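Local coordinates for protein 3',5'-nucleoside bisphosphate phosphatase (Chromobacterium violaceum, PDB 2YB1) that hydrolyses nucleoside 3',5'-bisphosphates to nucleoside 5'-phosphates and orthophosphate with the help of bound manganese ions, at residues D5-S10 against H75-G80; G62-V67 against V188-G193; R71-I76 against H168-L173; G184-I189 against G240-S245. All coordinates share one frame; numbering follows the deposited sequence.

Contact 1: D5-S10 against H75-G80. With MN (manganese (II) ion), chain C; MN (manganese (II) ion), chain D.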
loop_
_atom_site.group_PDB
_atom_site.type_symbol
_atom_site.label_atom_id
_atom_site.label_comp_id
_atom_site.label_asym_id
_atom_site.label_seq_id
_atom_site.Cartn_x
_atom_site.Cartn_y
_atom_site.Cartn_z
ATOM N N ASP A 5 -0.185 4.144 12.776
ATOM C CA ASP A 5 0.313 3.514 11.560
ATOM C C ASP A 5 -0.818 3.382 10.540
ATOM O O ASP A 5 -1.736 2.573 10.725
ATOM C CB ASP A 5 0.907 2.144 11.911
ATOM C CG ASP A 5 1.635 1.504 10.746
ATOM O OD1 ASP A 5 1.582 2.062 9.622
ATOM O OD2 ASP A 5 2.262 0.439 10.956
ATOM N N LEU A 6 -0.724 4.158 9.464
ATOM C CA LEU A 6 -1.731 4.211 8.402
ATOM C C LEU A 6 -1.398 3.466 7.106
ATOM O O LEU A 6 -1.973 3.790 6.058
ATOM C CB LEU A 6 -2.211 5.649 8.134
ATOM C CG LEU A 6 -2.595 6.395 9.417
ATOM C CD1 LEU A 6 -3.088 7.806 9.122
ATOM C CD2 LEU A 6 -3.626 5.602 10.245
ATOM N N HIS A 7 -0.354 2.635 7.118
ATOM C CA HIS A 7 -0.049 1.809 5.946
ATOM C C HIS A 7 0.550 0.439 6.310
ATOM O O HIS A 7 1.647 0.381 6.842
ATOM C CB HIS A 7 0.926 2.599 5.064
ATOM C CG HIS A 7 1.152 2.017 3.705
ATOM N ND1 HIS A 7 1.384 2.806 2.596
ATOM C CD2 HIS A 7 1.214 0.735 3.273
ATOM C CE1 HIS A 7 1.565 2.032 1.540
ATOM N NE2 HIS A 7 1.464 0.774 1.924
ATOM N N PHE A 8 -0.134 -0.649 5.978
ATOM C CA PHE A 8 0.438 -1.998 6.128
ATOM C C PHE A 8 -0.435 -3.026 5.416
ATOM O O PHE A 8 -1.552 -2.705 4.990
ATOM C CB PHE A 8 0.665 -2.378 7.619
ATOM C CG PHE A 8 -0.547 -2.195 8.518
ATOM C CD1 PHE A 8 -1.464 -3.233 8.702
ATOM C CD2 PHE A 8 -0.732 -1.010 9.237
ATOM C CE1 PHE A 8 -2.582 -3.069 9.534
ATOM C CE2 PHE A 8 -1.843 -0.839 10.076
ATOM C CZ PHE A 8 -2.769 -1.878 10.230
ATOM N N HIS A 9 0.049 -4.267 5.349
ATOM C CA HIS A 9 -0.560 -5.302 4.515
ATOM C C HIS A 9 -0.858 -6.579 5.278
ATOM O O HIS A 9 -0.307 -6.816 6.353
ATOM C CB HIS A 9 0.355 -5.635 3.332
ATOM C CG HIS A 9 0.538 -4.481 2.403
ATOM N ND1 HIS A 9 -0.234 -4.306 1.278
ATOM C CD2 HIS A 9 1.360 -3.407 2.467
ATOM C CE1 HIS A 9 0.114 -3.183 0.675
ATOM N NE2 HIS A 9 1.081 -2.620 1.375
ATOM N N SER A 10 -1.722 -7.407 4.693
ATOM C CA SER A 10 -2.102 -8.677 5.287
ATOM C C SER A 10 -2.111 -9.711 4.178
ATOM O O SER A 10 -1.850 -9.371 3.016
ATOM C CB SER A 10 -3.503 -8.577 5.899
ATOM O OG SER A 10 -4.501 -8.561 4.885
ATOM N N HIS A 75 1.501 4.342 -6.320
ATOM C CA HIS A 75 0.498 3.759 -5.434
ATOM C C HIS A 75 -0.241 4.843 -4.670
ATOM O O HIS A 75 0.382 5.713 -4.051
ATOM C CB HIS A 75 1.153 2.761 -4.472
ATOM C CG HIS A 75 1.578 1.485 -5.129
ATOM N ND1 HIS A 75 2.397 0.565 -4.509
ATOM C CD2 HIS A 75 1.283 0.967 -6.344
ATOM C CE1 HIS A 75 2.592 -0.464 -5.317
ATOM N NE2 HIS A 75 1.919 -0.249 -6.433
ATOM N N ILE A 76 -1.571 4.799 -4.736
ATOM C CA ILE A 76 -2.411 5.784 -4.051
ATOM C C ILE A 76 -3.207 5.085 -2.956
ATOM O O ILE A 76 -4.041 4.223 -3.238
ATOM C CB ILE A 76 -3.401 6.491 -5.034
ATOM C CG1 ILE A 76 -2.641 7.143 -6.194
ATOM C CG2 ILE A 76 -4.287 7.495 -4.288
ATOM C CD1 ILE A 76 -1.632 8.213 -5.752
ATOM N N VAL A 77 -2.927 5.445 -1.708
ATOM C CA VAL A 77 -3.660 4.923 -0.563
ATOM C C VAL A 77 -4.996 5.657 -0.391
ATOM O O VAL A 77 -5.063 6.874 -0.579
ATOM C CB VAL A 77 -2.814 5.082 0.727
ATOM C CG1 VAL A 77 -3.696 5.056 1.975
ATOM C CG2 VAL A 77 -1.723 4.006 0.788
ATOM N N GLY A 78 -6.076 4.928 -0.128
ATOM C CA GLY A 78 -7.266 5.570 0.416
ATOM C C GLY A 78 -7.457 5.323 1.903
ATOM O O GLY A 78 -7.279 4.182 2.367
ATOM N N LEU A 79 -7.954 6.326 2.632
ATOM C CA LEU A 79 -8.172 6.173 4.074
ATOM C C LEU A 79 -9.543 6.712 4.456
ATOM O O LEU A 79 -9.938 7.786 3.987
ATOM C CB LEU A 79 -7.097 6.917 4.878
ATOM C CG LEU A 79 -5.629 6.473 4.750
ATOM C CD1 LEU A 79 -4.717 7.478 5.449
ATOM C CD2 LEU A 79 -5.422 5.057 5.313
ATOM N N GLY A 80 -10.251 5.989 5.325
ATOM C CA GLY A 80 -11.595 6.385 5.705
ATOM C C GLY A 80 -12.625 6.072 4.621
ATOM O O GLY A 80 -13.702 6.671 4.591
HETATM MN MN MN C . 2.110 -0.875 0.634
HETATM MN MN MN D . 3.124 0.797 -2.424
#
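Leu6 and Leu79 meet inside the curved sheet of the PHP domain, a TIM-barrel relative. Their side chains cross at about a right angle, with Leu6 CD1 4.0 Å from Leu79 CD1. The second branch of Leu79 lies against the other backbone, CD2 being 3.7 Å from Leu6 O. Apolar leucines suit this buried layer. Nearer the metals, Val77 presents its methyl CG2 obliquely to the His7 ring, 3.8 Å from His7 ND1. His7 keeps CG anti to its backbone N (chi1 -169°), which swings the ring inward until NE2 binds manganese at 2.2 Å. His9 NE2 binds the same ion, making the His-x-His pair of the PHP family, and Glu64 and Asp248 are further ligands. With both ring nitrogens engaged, NE2 by the metal and ND1 by a hydrogen bond to Glu218, the His7 ring's rotation is fixed. Across the site His75 ND1 holds a second manganese at 2.2 Å. Behind the pair, Asp5 forms an Asx turn and is held through OD2 by Ser247 and the backbone of Gly260. The turn's bond runs from His7 N to Asp5 OD1 at 3.2 Å, nearly straight at 170°, meeting the carboxylate on its anti side, 35° out of plane.

Contact 2: G62-V67 against V188-G193. With MN (manganese (II) ion), chain D; MN (manganese (II) ion), chain C.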
loop_
_atom_site.group_PDB
_atom_site.type_symbol
_atom_site.label_atom_id
_atom_site.label_comp_id
_atom_site.label_asym_id
_atom_site.label_seq_id
_atom_site.Cartn_x
_atom_site.Cartn_y
_atom_site.Cartn_z
ATOM N N GLY A 62 -8.918 1.142 4.908
ATOM C CA GLY A 62 -7.902 1.637 3.991
ATOM C C GLY A 62 -7.723 0.730 2.793
ATOM O O GLY A 62 -8.281 -0.368 2.741
ATOM N N VAL A 63 -6.986 1.216 1.798
ATOM C CA VAL A 63 -6.651 0.421 0.628
ATOM C C VAL A 63 -5.424 1.054 -0.043
ATOM O O VAL A 63 -5.155 2.237 0.149
ATOM C CB VAL A 63 -7.826 0.405 -0.369
ATOM C CG1 VAL A 63 -8.019 1.787 -0.971
ATOM C CG2 VAL A 63 -7.610 -0.656 -1.475
ATOM N N GLU A 64 -4.681 0.268 -0.812
ATOM C CA GLU A 64 -3.597 0.817 -1.622
ATOM C C GLU A 64 -3.831 0.506 -3.104
ATOM O O GLU A 64 -3.769 -0.656 -3.526
ATOM C CB GLU A 64 -2.232 0.278 -1.171
ATOM C CG GLU A 64 -1.097 0.917 -1.961
ATOM C CD GLU A 64 0.267 0.545 -1.459
ATOM O OE1 GLU A 64 0.403 -0.501 -0.804
ATOM O OE2 GLU A 64 1.205 1.329 -1.708
ATOM N N VAL A 65 -4.071 1.549 -3.895
ATOM C CA VAL A 65 -4.482 1.383 -5.295
ATOM C C VAL A 65 -3.332 1.546 -6.278
ATOM O O VAL A 65 -2.619 2.548 -6.238
ATOM C CB VAL A 65 -5.561 2.413 -5.683
ATOM C CG1 VAL A 65 -6.092 2.119 -7.122
ATOM C CG2 VAL A 65 -6.687 2.423 -4.640
ATOM N N SER A 66 -3.166 0.552 -7.150
ATOM C CA SER A 66 -2.125 0.552 -8.180
ATOM C C SER A 66 -2.530 1.463 -9.331
ATOM O O SER A 66 -3.639 1.353 -9.860
ATOM C CB SER A 66 -1.911 -0.865 -8.728
ATOM O OG SER A 66 -1.651 -1.805 -7.690
ATOM N N VAL A 67 -1.610 2.346 -9.717
ATOM C CA VAL A 67 -1.858 3.369 -10.728
ATOM C C VAL A 67 -0.710 3.395 -11.745
ATOM O O VAL A 67 0.462 3.292 -11.376
ATOM C CB VAL A 67 -2.010 4.778 -10.063
ATOM C CG1 VAL A 67 -1.912 5.921 -11.102
ATOM C CG2 VAL A 67 -3.325 4.869 -9.301
ATOM N N VAL A 188 -4.179 9.459 -0.864
ATOM C CA VAL A 188 -2.836 9.725 -0.351
ATOM C C VAL A 188 -1.781 9.156 -1.306
ATOM O O VAL A 188 -1.819 7.975 -1.634
ATOM C CB VAL A 188 -2.639 9.043 1.041
ATOM C CG1 VAL A 188 -1.224 9.284 1.581
ATOM C CG2 VAL A 188 -3.704 9.495 2.034
ATOM N N ILE A 189 -0.824 9.978 -1.733
ATOM C CA ILE A 189 0.281 9.460 -2.532
ATOM C C ILE A 189 1.198 8.679 -1.597
ATOM O O ILE A 189 1.731 9.229 -0.622
ATOM C CB ILE A 189 1.090 10.591 -3.185
ATOM C CG1 ILE A 189 0.248 11.302 -4.256
ATOM C CG2 ILE A 189 2.384 10.033 -3.787
ATOM C CD1 ILE A 189 0.872 12.598 -4.759
ATOM N N ALA A 190 1.381 7.395 -1.893
ATOM C CA ALA A 190 2.129 6.521 -0.999
ATOM C C ALA A 190 3.628 6.579 -1.297
ATOM O O ALA A 190 4.028 6.756 -2.448
ATOM C CB ALA A 190 1.620 5.084 -1.109
ATOM N N HIS A 191 4.432 6.491 -0.242
ATOM C CA HIS A 191 5.884 6.339 -0.342
ATOM C C HIS A 191 6.513 7.031 -1.559
ATOM O O HIS A 191 7.152 6.389 -2.393
ATOM C CB HIS A 191 6.290 4.857 -0.246
ATOM C CG HIS A 191 5.616 3.975 -1.248
ATOM N ND1 HIS A 191 5.757 4.149 -2.608
ATOM C CD2 HIS A 191 4.802 2.902 -1.087
ATOM C CE1 HIS A 191 5.054 3.227 -3.242
ATOM N NE2 HIS A 191 4.467 2.458 -2.341
ATOM N N PRO A 192 6.356 8.362 -1.643
ATOM C CA PRO A 192 6.828 9.129 -2.804
ATOM C C PRO A 192 8.349 9.042 -3.027
ATOM O O PRO A 192 8.811 9.205 -4.154
ATOM C CB PRO A 192 6.376 10.563 -2.485
ATOM C CG PRO A 192 6.234 10.601 -0.983
ATOM C CD PRO A 192 5.720 9.221 -0.628
ATOM N N GLY A 193 9.107 8.750 -1.980
ATOM C CA GLY A 193 10.553 8.646 -2.099
ATOM C C GLY A 193 11.031 7.452 -2.905
ATOM O O GLY A 193 12.204 7.386 -3.286
HETATM MN MN MN D . 3.124 0.797 -2.424
HETATM MN MN MN C . 2.110 -0.875 0.634
#
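Glu64 of strand 59-69 points its carboxylate at Ala190 and His191 of segment 188-193 and bridges two of the three manganese ions in the PHP barrel. From CB the chain runs out fully stretched: CG stands anti to the backbone N (chi1 -177°), and the next torsion is extended as well. A glutamate of this length spans the gap between strand and metals. Glu64 CD then sits almost evenly between the ions, 3.0 Å from the manganese that also binds His191 and 3.1 Å from the one that also binds His7. At the tip the two oxygens part company. Glu64 OE1 binds the manganese shared with His7, His9 and Asp248 at 2.3 Å, while Glu64 OE2 binds the manganese shared with His75 and His191 at 2.1 Å. The carboxylate thus holds two dications only 3.6 Å apart, and its negative charge probably eases their mutual repulsion. His191 NE2 completes the link across the contact with a 2.1 Å bond to the second ion, so the segments are joined through metal and not by a direct hydrogen bond. The backbone of His191 is unusual for a non-glycine residue, with positive phi (32°), and its N donates to Glu218. The methyl of Ala190 meets both partners: CB is 3.8 Å from Glu64 OE2 and 3.9 Å above the His191 ring plane, offset toward its rim.

Contact 3: R71-I76 against H168-L173. With MN (manganese (II) ion), chain D.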
loop_
_atom_site.group_PDB
_atom_site.type_symbol
_atom_site.label_atom_id
_atom_site.label_comp_id
_atom_site.label_asym_id
_atom_site.label_seq_id
_atom_site.Cartn_x
_atom_site.Cartn_y
_atom_site.Cartn_z
ATOM N N ARG A 71 4.856 6.631 -17.678
ATOM C CA ARG A 71 5.678 5.416 -17.641
ATOM C C ARG A 71 5.874 4.901 -16.214
ATOM O O ARG A 71 6.582 3.916 -15.992
ATOM C CB ARG A 71 7.054 5.678 -18.267
ATOM C CG ARG A 71 8.053 6.314 -17.299
ATOM C CD ARG A 71 9.490 6.258 -17.824
ATOM N NE ARG A 71 10.460 6.068 -16.744
ATOM C CZ ARG A 71 11.198 7.041 -16.214
ATOM N NH1 ARG A 71 11.084 8.286 -16.665
ATOM N NH2 ARG A 71 12.054 6.773 -15.235
ATOM N N HIS A 72 5.260 5.577 -15.248
ATOM C CA HIS A 72 5.493 5.279 -13.839
ATOM C C HIS A 72 4.348 4.487 -13.237
ATOM O O HIS A 72 3.184 4.748 -13.536
ATOM C CB HIS A 72 5.657 6.575 -13.042
ATOM C CG HIS A 72 6.728 7.477 -13.570
ATOM N ND1 HIS A 72 8.038 7.408 -13.140
ATOM C CD2 HIS A 72 6.685 8.464 -14.495
ATOM C CE1 HIS A 72 8.755 8.312 -13.783
ATOM N NE2 HIS A 72 7.957 8.968 -14.607
ATOM N N THR A 73 4.685 3.518 -12.391
ATOM C CA THR A 73 3.700 2.907 -11.511
ATOM C C THR A 73 3.746 3.650 -10.182
ATOM O O THR A 73 4.802 3.736 -9.554
ATOM C CB THR A 73 4.014 1.422 -11.247
ATOM O OG1 THR A 73 4.025 0.713 -12.488
ATOM C CG2 THR A 73 2.961 0.818 -10.335
ATOM N N VAL A 74 2.616 4.218 -9.769
ATOM C CA VAL A 74 2.533 4.852 -8.457
ATOM C C VAL A 74 1.436 4.173 -7.635
ATOM O O VAL A 74 0.568 3.485 -8.182
ATOM C CB VAL A 74 2.289 6.390 -8.534
ATOM C CG1 VAL A 74 3.452 7.092 -9.240
ATOM C CG2 VAL A 74 0.983 6.693 -9.217
ATOM N N HIS A 75 1.501 4.342 -6.320
ATOM C CA HIS A 75 0.498 3.759 -5.434
ATOM C C HIS A 75 -0.241 4.843 -4.670
ATOM O O HIS A 75 0.382 5.713 -4.051
ATOM C CB HIS A 75 1.153 2.761 -4.472
ATOM C CG HIS A 75 1.578 1.485 -5.129
ATOM N ND1 HIS A 75 2.397 0.565 -4.509
ATOM C CD2 HIS A 75 1.283 0.967 -6.344
ATOM C CE1 HIS A 75 2.592 -0.464 -5.317
ATOM N NE2 HIS A 75 1.919 -0.249 -6.433
ATOM N N ILE A 76 -1.571 4.799 -4.736
ATOM C CA ILE A 76 -2.411 5.784 -4.051
ATOM C C ILE A 76 -3.207 5.085 -2.956
ATOM O O ILE A 76 -4.041 4.223 -3.238
ATOM C CB ILE A 76 -3.401 6.491 -5.034
ATOM C CG1 ILE A 76 -2.641 7.143 -6.194
ATOM C CG2 ILE A 76 -4.287 7.495 -4.288
ATOM C CD1 ILE A 76 -1.632 8.213 -5.752
ATOM N N HIS A 168 2.433 -3.659 -17.278
ATOM C CA HIS A 168 0.994 -3.794 -17.120
ATOM C C HIS A 168 0.390 -2.436 -16.833
ATOM O O HIS A 168 0.978 -1.642 -16.102
ATOM C CB HIS A 168 0.690 -4.737 -15.957
ATOM C CG HIS A 168 -0.741 -5.152 -15.885
ATOM N ND1 HIS A 168 -1.304 -6.026 -16.788
ATOM C CD2 HIS A 168 -1.729 -4.808 -15.027
ATOM C CE1 HIS A 168 -2.577 -6.210 -16.485
ATOM N NE2 HIS A 168 -2.862 -5.480 -15.422
ATOM N N GLN A 169 -0.787 -2.173 -17.384
ATOM C CA GLN A 169 -1.456 -0.903 -17.105
ATOM C C GLN A 169 -2.465 -1.038 -15.965
ATOM O O GLN A 169 -3.409 -1.824 -16.037
ATOM C CB GLN A 169 -2.114 -0.315 -18.358
ATOM C CG GLN A 169 -2.824 1.007 -18.075
ATOM C CD GLN A 169 -3.159 1.804 -19.325
ATOM O OE1 GLN A 169 -4.313 1.841 -19.761
ATOM N NE2 GLN A 169 -2.153 2.465 -19.892
ATOM N N TRP A 170 -2.234 -0.282 -14.899
ATOM C CA TRP A 170 -3.114 -0.260 -13.732
ATOM C C TRP A 170 -4.142 0.866 -13.867
ATOM O O TRP A 170 -4.414 1.328 -14.980
ATOM C CB TRP A 170 -2.307 -0.156 -12.434
ATOM C CG TRP A 170 -1.190 -1.153 -12.346
ATOM C CD1 TRP A 170 0.139 -0.914 -12.551
ATOM C CD2 TRP A 170 -1.305 -2.552 -12.048
ATOM N NE1 TRP A 170 0.863 -2.075 -12.385
ATOM C CE2 TRP A 170 0.002 -3.094 -12.075
ATOM C CE3 TRP A 170 -2.379 -3.395 -11.738
ATOM C CZ2 TRP A 170 0.264 -4.444 -11.803
ATOM C CZ3 TRP A 170 -2.117 -4.746 -11.479
ATOM C CH2 TRP A 170 -0.804 -5.249 -11.514
ATOM N N ALA A 171 -4.762 1.267 -12.760
ATOM C CA ALA A 171 -5.774 2.324 -12.810
ATOM C C ALA A 171 -5.179 3.646 -13.277
ATOM O O ALA A 171 -3.974 3.863 -13.186
ATOM C CB ALA A 171 -6.420 2.507 -11.445
ATOM N N SER A 172 -6.020 4.525 -13.807
ATOM C CA SER A 172 -5.593 5.891 -14.025
ATOM C C SER A 172 -5.536 6.606 -12.669
ATOM O O SER A 172 -6.193 6.190 -11.696
ATOM C CB SER A 172 -6.555 6.612 -14.969
ATOM O OG SER A 172 -7.757 6.949 -14.298
ATOM N N LEU A 173 -4.758 7.678 -12.603
ATOM C CA LEU A 173 -4.696 8.491 -11.399
ATOM C C LEU A 173 -6.084 9.053 -11.073
ATOM O O LEU A 173 -6.524 9.021 -9.923
ATOM C CB LEU A 173 -3.685 9.632 -11.583
ATOM C CG LEU A 173 -3.419 10.544 -10.387
ATOM C CD1 LEU A 173 -2.848 9.719 -9.244
ATOM C CD2 LEU A 173 -2.455 11.684 -10.752
HETATM MN MN MN D . 3.124 0.797 -2.424
#
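His75 ND1 binds manganese at 2.2 Å, an ion also gripped by Glu64 and His191, and on the same strand Thr73 and Ile76 rest against Trp170 and Leu173. The short segments 73-76 and 170-173, the first on strand 72-79 and the second leading into helix 173-182, run 56° apart and touch at two points. At the first, the methyl CG2 of Thr73 meets the five-membered part of the indole obliquely, 4.0 Å from Trp170 CD1 and slightly farther from NE1. The first torsion of Thr73 (chi1 -59°) puts CG2 anti to the backbone N, so that the methyl and not the hydroxyl makes this contact. A threonine suits the partly exposed place, offering one apolar and one polar branch. Trp170 is packed within its own loop too: His168 CD2 lies 3.4 Å above one indole face, near the rim. Beyond this, Trp170 touches Arg99 and Arg102, and its side chain comes within about 4 Å of the bound AMP at the nearest atoms. At the second point the side chains of Ile76 and Leu173 cross at about a right angle, Leu173 CD1 being 4.0 Å from Ile76 CD1. Leu173 opens its helix, where Ser172 is the N-cap, and Ser172 OG accepts from the backbone N of Asp175. Trp170 N is hydrogen-bonded to Ser68 OG. With no hydrogen bond between the two segments, their mutual cohesion comes from apolar packing, and a tryptophan close to the nucleotide lies beside the strand that carries a metal-binding histidine.

Contact 4: G184-I189 against G240-S245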
loop_
_atom_site.group_PDB
_atom_site.type_symbol
_atom_site.label_atom_id
_atom_site.label_comp_id
_atom_site.label_asym_id
_atom_site.label_seq_id
_atom_site.Cartn_x
_atom_site.Cartn_y
_atom_site.Cartn_z
ATOM N N GLY A 184 -15.895 8.285 0.208
ATOM C CA GLY A 184 -15.891 9.060 1.442
ATOM C C GLY A 184 -14.528 9.168 2.108
ATOM O O GLY A 184 -14.414 9.679 3.214
ATOM N N GLY A 185 -13.485 8.691 1.444
ATOM C CA GLY A 185 -12.158 8.719 2.036
ATOM C C GLY A 185 -11.275 9.835 1.497
ATOM O O GLY A 185 -11.690 10.636 0.643
ATOM N N MET A 186 -10.048 9.889 2.015
ATOM C CA MET A 186 -9.020 10.789 1.504
ATOM C C MET A 186 -7.985 9.976 0.716
ATOM O O MET A 186 -7.605 8.877 1.130
ATOM C CB MET A 186 -8.353 11.552 2.658
ATOM C CG MET A 186 -9.280 12.582 3.320
ATOM S SD MET A 186 -8.501 13.425 4.705
ATOM C CE MET A 186 -7.399 14.574 3.841
ATOM N N ALA A 187 -7.571 10.501 -0.438
ATOM C CA ALA A 187 -6.538 9.863 -1.254
ATOM C C ALA A 187 -5.159 10.359 -0.818
ATOM O O ALA A 187 -5.003 11.525 -0.425
ATOM C CB ALA A 187 -6.768 10.134 -2.730
ATOM N N VAL A 188 -4.179 9.459 -0.864
ATOM C CA VAL A 188 -2.836 9.725 -0.351
ATOM C C VAL A 188 -1.781 9.156 -1.306
ATOM O O VAL A 188 -1.819 7.975 -1.634
ATOM C CB VAL A 188 -2.639 9.043 1.041
ATOM C CG1 VAL A 188 -1.224 9.284 1.581
ATOM C CG2 VAL A 188 -3.704 9.495 2.034
ATOM N N ILE A 189 -0.824 9.978 -1.733
ATOM C CA ILE A 189 0.281 9.460 -2.532
ATOM C C ILE A 189 1.198 8.679 -1.597
ATOM O O ILE A 189 1.731 9.229 -0.622
ATOM C CB ILE A 189 1.090 10.591 -3.185
ATOM C CG1 ILE A 189 0.248 11.302 -4.256
ATOM C CG2 ILE A 189 2.384 10.033 -3.787
ATOM C CD1 ILE A 189 0.872 12.598 -4.759
ATOM N N GLY A 240 -0.315 22.386 0.323
ATOM C CA GLY A 240 -1.381 22.257 1.302
ATOM C C GLY A 240 -1.868 20.826 1.446
ATOM O O GLY A 240 -3.034 20.601 1.735
ATOM N N LEU A 241 -0.980 19.857 1.234
ATOM C CA LEU A 241 -1.336 18.442 1.435
ATOM C C LEU A 241 -1.207 18.035 2.899
ATOM O O LEU A 241 -0.303 18.496 3.607
ATOM C CB LEU A 241 -0.441 17.541 0.585
ATOM C CG LEU A 241 -0.560 17.670 -0.935
ATOM C CD1 LEU A 241 0.509 16.833 -1.622
ATOM C CD2 LEU A 241 -1.954 17.248 -1.378
ATOM N N TYR A 242 -2.098 17.151 3.338
ATOM C CA TYR A 242 -2.031 16.559 4.673
ATOM C C TYR A 242 -1.048 15.392 4.693
ATOM O O TYR A 242 -0.940 14.646 3.718
ATOM C CB TYR A 242 -3.429 16.091 5.115
ATOM C CG TYR A 242 -4.364 17.268 5.271
ATOM C CD1 TYR A 242 -4.333 18.048 6.420
ATOM C CD2 TYR A 242 -5.242 17.628 4.253
ATOM C CE1 TYR A 242 -5.161 19.148 6.559
ATOM C CE2 TYR A 242 -6.086 18.730 4.384
ATOM C CZ TYR A 242 -6.036 19.484 5.545
ATOM O OH TYR A 242 -6.858 20.586 5.705
ATOM N N ALA A 243 -0.341 15.236 5.809
ATOM C CA ALA A 243 0.737 14.250 5.899
ATOM C C ALA A 243 0.241 12.961 6.507
ATOM O O ALA A 243 -0.431 12.961 7.537
ATOM C CB ALA A 243 1.906 14.795 6.714
ATOM N N SER A 244 0.600 11.854 5.869
ATOM C CA SER A 244 0.258 10.546 6.378
ATOM C C SER A 244 1.534 9.846 6.825
ATOM O O SER A 244 2.641 10.241 6.434
ATOM C CB SER A 244 -0.440 9.719 5.314
ATOM O OG SER A 244 -1.007 8.585 5.920
ATOM N N SER A 245 1.366 8.850 7.697
ATOM C CA SER A 245 2.463 8.050 8.214
ATOM C C SER A 245 2.093 6.556 8.136
ATOM O O SER A 245 0.989 6.158 8.527
ATOM C CB SER A 245 2.729 8.449 9.669
ATOM O OG SER A 245 2.801 9.867 9.813
#
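The backbones come closest at Val188 and Ser244, whose CA atoms are 7.5 Å apart, although strand 216-221 stands between their strands in the sheet; such nearness is consistent with the strong curl of the PHP barrel. Each segment starts with a Schellman motif, in which a glycine with positive phi, Gly184 (91°) or Gly240 (69°), ends a helix before the chain turns into its parallel strand. This is the helix-to-strand turn of a beta/alpha barrel, and glycine adopts such backbone angles readily. Inside the curve, Val188 places CG1 against Ser244 CB at 3.8 Å. A small serine leaves room for the branched valine, and its hydroxyl, anti to the backbone N (chi1 -167°), lies near Leu6. Farther toward the starts of the strands, Met186 crosses Tyr242 obliquely. Its chain is extended at first, and the bend at the last torsion brings the methyl to the ring. Helix 272-275 covers the same region, with Ile272 packed on both Met186 and Val188 and Glu275 on Tyr242. No hydrogen bond joins the segments; their backbones bond others instead, Val188 with Val77 and Tyr242 with Gln215. Met186 CE lies 3.8 Å from Tyr242 CD2.

How the contacts relate
All four contacts involve strands of one curled sheet, with contacts 1 and 2 at its metal centre, their own centres about 7 Å apart. Both touch the same two of the three manganese ions: contact 2 supplies the bridging carboxylate and His191, contact 1 histidines for each ion. Contact 3 shares His75 and Ile76 with contact 1 and extends strand 72-79 toward the AMP, its centre about 16 Å from that of contact 1. Contact 4 shares Val188 and Ile189 with contact 2, and its centre is about 18 Å from that of contact 3. Probable backbone hydrogen bonds stitch them together: Val77 O to Val188 N at 2.7 Å, Ile76 O to Val65 N at 2.8 Å, and Leu6 N to Ser245 O at 2.8 Å.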